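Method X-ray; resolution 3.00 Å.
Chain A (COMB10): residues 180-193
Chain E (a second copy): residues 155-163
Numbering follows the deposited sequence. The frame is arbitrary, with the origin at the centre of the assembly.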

# COMPACT_ATOMS: atom_id res chain seq x y z
N PHE A 180 4.91 19.34 -0.70
CA PHE A 180 6.15 19.43 0.19
C PHE A 180 7.41 19.44 -0.67
O PHE A 180 8.21 18.49 -0.61
CB PHE A 180 6.25 18.16 1.22
N GLY A 181 7.57 20.50 -1.47
CA GLY A 181 8.73 20.66 -2.36
C GLY A 181 8.73 19.73 -3.58
O GLY A 181 8.89 20.20 -4.72
N ASP A 182 8.56 18.42 -3.33
CA ASP A 182 8.54 17.43 -4.40
C ASP A 182 7.13 17.29 -5.00
O ASP A 182 6.82 18.03 -5.97
CB ASP A 182 9.17 16.07 -3.97
CG ASP A 182 8.54 15.48 -2.70
OD1 ASP A 182 7.65 16.14 -2.10
OD2 ASP A 182 8.93 14.34 -2.32
N TYR A 183 6.30 16.39 -4.41
CA TYR A 183 4.86 16.21 -4.78
C TYR A 183 4.24 17.38 -5.58
O TYR A 183 3.68 17.16 -6.64
CB TYR A 183 4.03 15.93 -3.52
N LEU A 184 4.38 18.60 -5.06
CA LEU A 184 3.85 19.82 -5.67
C LEU A 184 4.06 20.00 -7.18
O LEU A 184 3.25 20.66 -7.83
CB LEU A 184 4.39 21.05 -4.92
CG LEU A 184 4.39 22.46 -5.54
CD1 LEU A 184 3.01 23.08 -5.58
CD2 LEU A 184 5.33 23.35 -4.75
N LEU A 185 5.13 19.46 -7.75
CA LEU A 185 5.47 19.79 -9.14
C LEU A 185 4.57 19.11 -10.17
O LEU A 185 4.31 19.68 -11.23
CB LEU A 185 6.95 19.52 -9.45
CG LEU A 185 7.48 20.11 -10.76
CD1 LEU A 185 7.38 21.61 -10.77
CD2 LEU A 185 8.90 19.69 -11.00
N MET A 186 4.09 17.91 -9.86
CA MET A 186 3.11 17.26 -10.74
C MET A 186 1.84 18.15 -10.83
O MET A 186 1.35 18.49 -11.94
CB MET A 186 2.72 15.86 -10.19
CG MET A 186 2.08 15.01 -11.28
SD MET A 186 3.29 13.96 -12.19
CE MET A 186 3.05 12.34 -11.04
N GLN A 187 1.34 18.50 -9.64
CA GLN A 187 0.10 19.25 -9.49
C GLN A 187 0.03 20.38 -10.47
O GLN A 187 -0.97 20.55 -11.15
CB GLN A 187 -0.02 19.78 -8.07
CG GLN A 187 0.02 18.68 -7.02
CD GLN A 187 0.07 19.23 -5.63
OE1 GLN A 187 -0.57 20.26 -5.33
NE2 GLN A 187 0.81 18.55 -4.76
N LEU A 188 1.11 21.15 -10.56
CA LEU A 188 1.21 22.24 -11.54
C LEU A 188 1.30 21.70 -12.97
O LEU A 188 0.76 22.26 -13.94
CB LEU A 188 2.41 23.14 -11.23
CG LEU A 188 2.28 24.03 -9.99
CD1 LEU A 188 3.63 24.58 -9.56
CD2 LEU A 188 1.31 25.17 -10.26
N MET A 189 2.31 20.61 -13.05
CA MET A 189 2.58 20.11 -14.41
C MET A 189 1.31 19.61 -15.11
O MET A 189 0.90 20.14 -16.20
CB MET A 189 3.65 18.99 -14.38
CG MET A 189 5.09 19.48 -14.07
SD MET A 189 5.89 20.61 -15.42
CE MET A 189 4.40 21.02 -16.49
N ARG A 190 0.71 18.57 -14.48
CA ARG A 190 -0.36 17.83 -15.13
C ARG A 190 -1.38 17.29 -14.10
O ARG A 190 -1.69 16.08 -14.09
CB ARG A 190 0.22 16.67 -15.95
CG ARG A 190 1.03 17.12 -17.19
CD ARG A 190 1.98 16.02 -17.67
NE ARG A 190 2.97 15.64 -16.65
CZ ARG A 190 2.93 14.51 -15.94
NH1 ARG A 190 1.94 13.64 -16.11
NH2 ARG A 190 3.89 14.25 -15.04
N GLN A 191 -1.87 18.17 -13.24
CA GLN A 191 -3.00 17.85 -12.35
C GLN A 191 -3.79 19.12 -12.03
O GLN A 191 -4.62 19.12 -11.11
CB GLN A 191 -2.55 17.17 -11.03
CG GLN A 191 -1.50 16.08 -11.15
CD GLN A 191 -1.26 15.37 -9.78
OE1 GLN A 191 -0.27 15.71 -9.01
NE2 GLN A 191 -2.16 14.38 -9.47
N SER A 192 -3.55 20.18 -12.81
CA SER A 192 -4.03 21.51 -12.44
C SER A 192 -5.41 21.51 -11.76
O SER A 192 -5.48 21.62 -10.54
CB SER A 192 -4.01 22.47 -13.63
OG SER A 192 -4.03 23.90 -13.09
N GLY A 193 -6.48 21.34 -12.54
CA GLY A 193 -7.83 21.40 -11.98
C GLY A 193 -8.36 20.06 -11.52
O GLY A 193 -9.20 19.46 -12.21
N LEU E 155 -10.32 22.30 -5.07
CA LEU E 155 -9.43 21.76 -6.09
C LEU E 155 -8.00 22.25 -5.90
O LEU E 155 -7.79 23.27 -5.24
CB LEU E 155 -9.93 22.17 -7.48
CG LEU E 155 -11.13 21.48 -8.12
CD1 LEU E 155 -12.03 20.75 -7.14
CD2 LEU E 155 -11.94 22.50 -8.93
N THR E 156 -7.03 21.53 -6.48
CA THR E 156 -5.61 21.89 -6.38
C THR E 156 -5.26 23.10 -7.21
O THR E 156 -5.69 23.24 -8.35
CB THR E 156 -4.65 20.82 -6.92
OG1 THR E 156 -5.30 19.54 -6.94
CG2 THR E 156 -3.40 20.75 -6.09
N ASN E 157 -4.43 23.95 -6.63
CA ASN E 157 -3.70 24.90 -7.42
C ASN E 157 -2.25 24.86 -6.98
O ASN E 157 -1.52 25.84 -7.11
CB ASN E 157 -4.29 26.29 -7.26
CG ASN E 157 -3.78 27.25 -8.29
OD1 ASN E 157 -3.32 26.83 -9.36
ND2 ASN E 157 -3.85 28.54 -7.99
N GLY E 158 -1.83 23.70 -6.48
CA GLY E 158 -0.51 23.53 -5.90
C GLY E 158 -0.59 23.39 -4.39
O GLY E 158 -0.40 24.35 -3.66
N LEU E 159 -0.87 22.18 -3.93
CA LEU E 159 -0.88 21.88 -2.50
C LEU E 159 0.52 21.52 -2.01
O LEU E 159 1.25 20.77 -2.66
CB LEU E 159 -1.82 20.71 -2.20
CG LEU E 159 -3.29 20.79 -2.58
CD1 LEU E 159 -3.95 19.44 -2.42
CD2 LEU E 159 -3.99 21.84 -1.75
N LEU E 160 0.88 22.05 -0.85
CA LEU E 160 2.10 21.64 -0.17
C LEU E 160 1.81 20.49 0.78
O LEU E 160 1.35 20.71 1.91
CB LEU E 160 2.72 22.83 0.59
CG LEU E 160 3.73 23.69 -0.17
CD1 LEU E 160 3.04 24.65 -1.13
CD2 LEU E 160 4.57 24.46 0.83
N ILE E 161 2.09 19.27 0.33
CA ILE E 161 1.66 18.07 1.04
C ILE E 161 2.79 17.32 1.73
O ILE E 161 3.69 16.79 1.07
CB ILE E 161 0.96 17.07 0.10
CG1 ILE E 161 -0.22 17.74 -0.62
CG2 ILE E 161 0.51 15.84 0.87
CD1 ILE E 161 -0.59 17.09 -1.94
N GLY E 162 2.72 17.25 3.06
CA GLY E 162 3.65 16.46 3.88
C GLY E 162 2.99 15.16 4.31
O GLY E 162 1.84 15.16 4.73
N ILE E 163 3.72 14.06 4.25
CA ILE E 163 3.07 12.75 4.12
C ILE E 163 3.64 11.59 4.98
O ILE E 163 3.90 10.50 4.46
CB ILE E 163 3.00 12.37 2.59
CG1 ILE E 163 1.83 11.43 2.29
CG2 ILE E 163 4.37 11.89 2.03
CD1 ILE E 163 1.30 11.62 0.90

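The two copies of COMB10 meet where a loop and short helix of chain A lie against two strand ends of chain E and the loop between them, these two stretches burying 570 Å², both sides summed. Contact begins at F180(A), whose backbone N donates a weak hydrogen bond to I161(E) O at 3.3 Å. Its CB lies 2.9 Å from I161(E) O, closer than a normal carbon-oxygen contact; the ring is not modelled. The chain then turns through G181(A), whose positive phi favours glycine, and D182(A), neither of which contacts the chain E stretch.

Next, L184(A) points its CA-to-CB bond sideways, but its t, p rotamer brings the end of the side chain closer. CD1 reaches G158(E) CA at 3.6 Å, and the side chain also makes a loose apolar contact with L160(E), closest between L184(A) CD2 and L160(E) CD1 at 4.5 Å. G158(E) suits this place twice over: a CB there would be about 3.2 Å from L184(A) CD1, and its backbone angles would jam one against the preceding carbonyl.

One turn later, buried Q187(A) points toward chain E. Extended in the m, t rotamer, its amide pairs with the backbone of L159(E): L159(E) N donates to Q187(A) OE1 at a very short 2.4 Å, and Q187(A) NE2 donates to L159(E) O at 3.1 Å. A carboxamide suits this role because it offers an acceptor and a donor together. The methyls T156(E) CG2, a tight 3.0 Å from Q187(A) OE1, and I161(E) CD1, 3.5 Å from Q187(A) NE2, lie beside it.

Beyond it, L188(A) makes a lesser contact, its CD2 4.3 Å from N157(E) O. After the helix, S192(A) turns its CB away and approaches through its backbone; S192(A) O lies 2.7 Å from T156(E) O, a close pair of acceptors that contributes no hydrogen bond.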